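Local coordinates for amphoterin-induced protein 1 (Mus musculus, PDB 2XOT), which promotes the growth and fasciculation of hippocampal neurites as a homodimeric cell-adhesion protein and may mediate homophilic and heterophilic contacts between cells, at the interface of chains A and B. Coordinates in Å, arbitrary orientation; residue numbers count along the deposited sequence, not the author numbering. Chains: chain A/B, Amphoterin-induced protein 1.

The interface of chains A and B. Residues chain A 48, 73, 97, 120-121; chain B 17, 24, 26-27, 48.
Two imidazoles of chain A, A:His48 and A:His73, stand nearly parallel one repeat apart, each with CG anti to its carbonyl carbon (chi1 -63°) and its NE2 edge pointing at chain B. The A:His48 ring meets B:Ser26 at its edge: NE2 hydrogen-bonds to the hydroxyl OG over 3.0 Å, with the oxygen in the ring plane; the structure alone does not show which donates. B:Ser26 presents OG from the crowded position between its backbone N and carbonyl carbon (chi1 73°). B:Lys27 meets this ring tip to tip, bent at chi3: its aliphatic CB and CD lie above the face turned away from A:His73, displaced beyond the ND1–CE1 rim, with CD 3.4 Å from A:His48 ND1. The amine NZ of B:Lys27, 4.4 Å from ND1 of A:His48 and not in contact, may, if charged, make protonation of the imidazole somewhat less favourable. B:His48 approaches A:His48 edge-to-face, the planes 64° apart. The A:His73 ring is sandwiched, with CE1 of A:His48 towards the rim of one face and CB of A:Ser97 centred 3.5 Å above the other, while B:Ser24 OG lies at its edge. The phenol OH of A:Tyr120 abuts CB of B:Ser24. B:Leu17 crosses A:Asn121 at about a right angle, its methyl CD1 3.5 Å from the amide ND2, which donates to A:Ser97 OG almost within the amide plane. Chain A contributes loop residues after successive leucine-rich-repeat strands, chain B its N-terminal LRRNT cap and first repeat, within the two-fold LRR-mediated homodimer interface.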
loop_
_atom_site.group_PDB
_atom_site.type_symbol
_atom_site.label_atom_id
_atom_site.label_comp_id
_atom_site.label_asym_id
_atom_site.label_seq_id
_atom_site.Cartn_x
_atom_site.Cartn_y
_atom_site.Cartn_z
ATOM N N HIS A 48 18.443 5.371 9.690
ATOM C CA HIS A 48 19.862 5.750 9.736
ATOM C C HIS A 48 20.104 6.870 10.724
ATOM O O HIS A 48 20.806 7.834 10.448
ATOM C CB HIS A 48 20.394 6.102 8.352
ATOM C CG HIS A 48 20.364 4.952 7.395
ATOM N ND1 HIS A 48 21.295 3.935 7.422
ATOM C CD2 HIS A 48 19.502 4.647 6.393
ATOM C CE1 HIS A 48 21.025 3.067 6.465
ATOM N NE2 HIS A 48 19.928 3.465 5.835
ATOM N N HIS A 73 17.945 0.858 10.744
ATOM C CA HIS A 73 19.307 1.338 10.987
ATOM C C HIS A 73 19.333 2.411 12.049
ATOM O O HIS A 73 19.762 3.529 11.797
ATOM C CB HIS A 73 19.928 1.846 9.691
ATOM C CG HIS A 73 20.075 0.786 8.656
ATOM N ND1 HIS A 73 21.115 -0.113 8.659
ATOM C CD2 HIS A 73 19.295 0.461 7.599
ATOM C CE1 HIS A 73 20.991 -0.928 7.629
ATOM N NE2 HIS A 73 19.892 -0.602 6.973
ATOM N N SER A 97 17.278 -3.848 11.164
ATOM C CA SER A 97 18.631 -3.329 11.430
ATOM C C SER A 97 18.707 -2.464 12.682
ATOM O O SER A 97 19.125 -1.311 12.644
ATOM C CB SER A 97 19.168 -2.610 10.198
ATOM O OG SER A 97 19.201 -3.517 9.091
ATOM N N TYR A 120 13.763 -7.649 10.683
ATOM C CA TYR A 120 14.870 -8.503 10.291
ATOM C C TYR A 120 16.164 -7.823 10.683
ATOM O O TYR A 120 16.210 -6.604 10.859
ATOM C CB TYR A 120 14.838 -8.831 8.812
ATOM C CG TYR A 120 15.040 -7.658 7.867
ATOM C CD1 TYR A 120 16.328 -7.242 7.509
ATOM C CD2 TYR A 120 13.957 -6.982 7.307
ATOM C CE1 TYR A 120 16.529 -6.189 6.642
ATOM C CE2 TYR A 120 14.156 -5.903 6.422
ATOM C CZ TYR A 120 15.450 -5.515 6.107
ATOM O OH TYR A 120 15.689 -4.449 5.256
ATOM N N ASN A 121 17.210 -8.623 10.819
ATOM C CA ASN A 121 18.510 -8.106 11.210
ATOM C C ASN A 121 18.488 -7.371 12.531
ATOM O O ASN A 121 19.011 -6.263 12.640
ATOM C CB ASN A 121 19.087 -7.196 10.113
ATOM C CG ASN A 121 20.579 -6.877 10.342
ATOM O OD1 ASN A 121 21.313 -7.679 10.928
ATOM N ND2 ASN A 121 21.002 -5.705 9.912
ATOM N N LEU B 17 21.814 -6.810 2.397
ATOM C CA LEU B 17 21.175 -7.680 3.347
ATOM C C LEU B 17 19.992 -8.233 2.597
ATOM O O LEU B 17 19.175 -7.478 2.097
ATOM C CB LEU B 17 20.635 -6.873 4.510
ATOM C CG LEU B 17 21.470 -6.523 5.727
ATOM C CD1 LEU B 17 20.814 -5.299 6.429
ATOM C CD2 LEU B 17 21.525 -7.745 6.625
ATOM N N SER B 24 18.134 -5.065 1.225
ATOM C CA SER B 24 18.495 -3.779 1.836
ATOM C C SER B 24 19.982 -3.546 1.556
ATOM O O SER B 24 20.820 -4.226 2.136
ATOM C CB SER B 24 18.215 -3.829 3.351
ATOM O OG SER B 24 18.493 -2.593 4.016
ATOM N N SER B 26 21.538 -0.253 1.527
ATOM C CA SER B 26 21.615 1.177 1.743
ATOM C C SER B 26 22.864 1.545 2.515
ATOM O O SER B 26 23.390 0.730 3.279
ATOM C CB SER B 26 20.383 1.661 2.520
ATOM O OG SER B 26 20.442 1.267 3.874
ATOM N N LYS B 27 23.288 2.792 2.322
ATOM C CA LYS B 27 24.385 3.430 3.053
ATOM C C LYS B 27 25.719 2.673 3.026
ATOM O O LYS B 27 26.414 2.571 4.035
ATOM C CB LYS B 27 23.949 3.794 4.476
ATOM C CG LYS B 27 24.772 4.903 5.075
ATOM C CD LYS B 27 24.164 5.442 6.339
ATOM C CE LYS B 27 25.230 5.916 7.299
ATOM N NZ LYS B 27 24.618 6.669 8.471
ATOM N N HIS B 48 20.873 6.235 0.027
ATOM C CA HIS B 48 22.079 6.730 0.667
ATOM C C HIS B 48 23.335 6.055 0.101
ATOM O O HIS B 48 24.161 5.526 0.845
ATOM C CB HIS B 48 22.012 6.573 2.188
ATOM C CG HIS B 48 20.923 7.359 2.843
ATOM N ND1 HIS B 48 21.027 8.705 3.113
ATOM C CD2 HIS B 48 19.719 6.974 3.325
ATOM C CE1 HIS B 48 19.927 9.118 3.722
ATOM N NE2 HIS B 48 19.117 8.085 3.864
#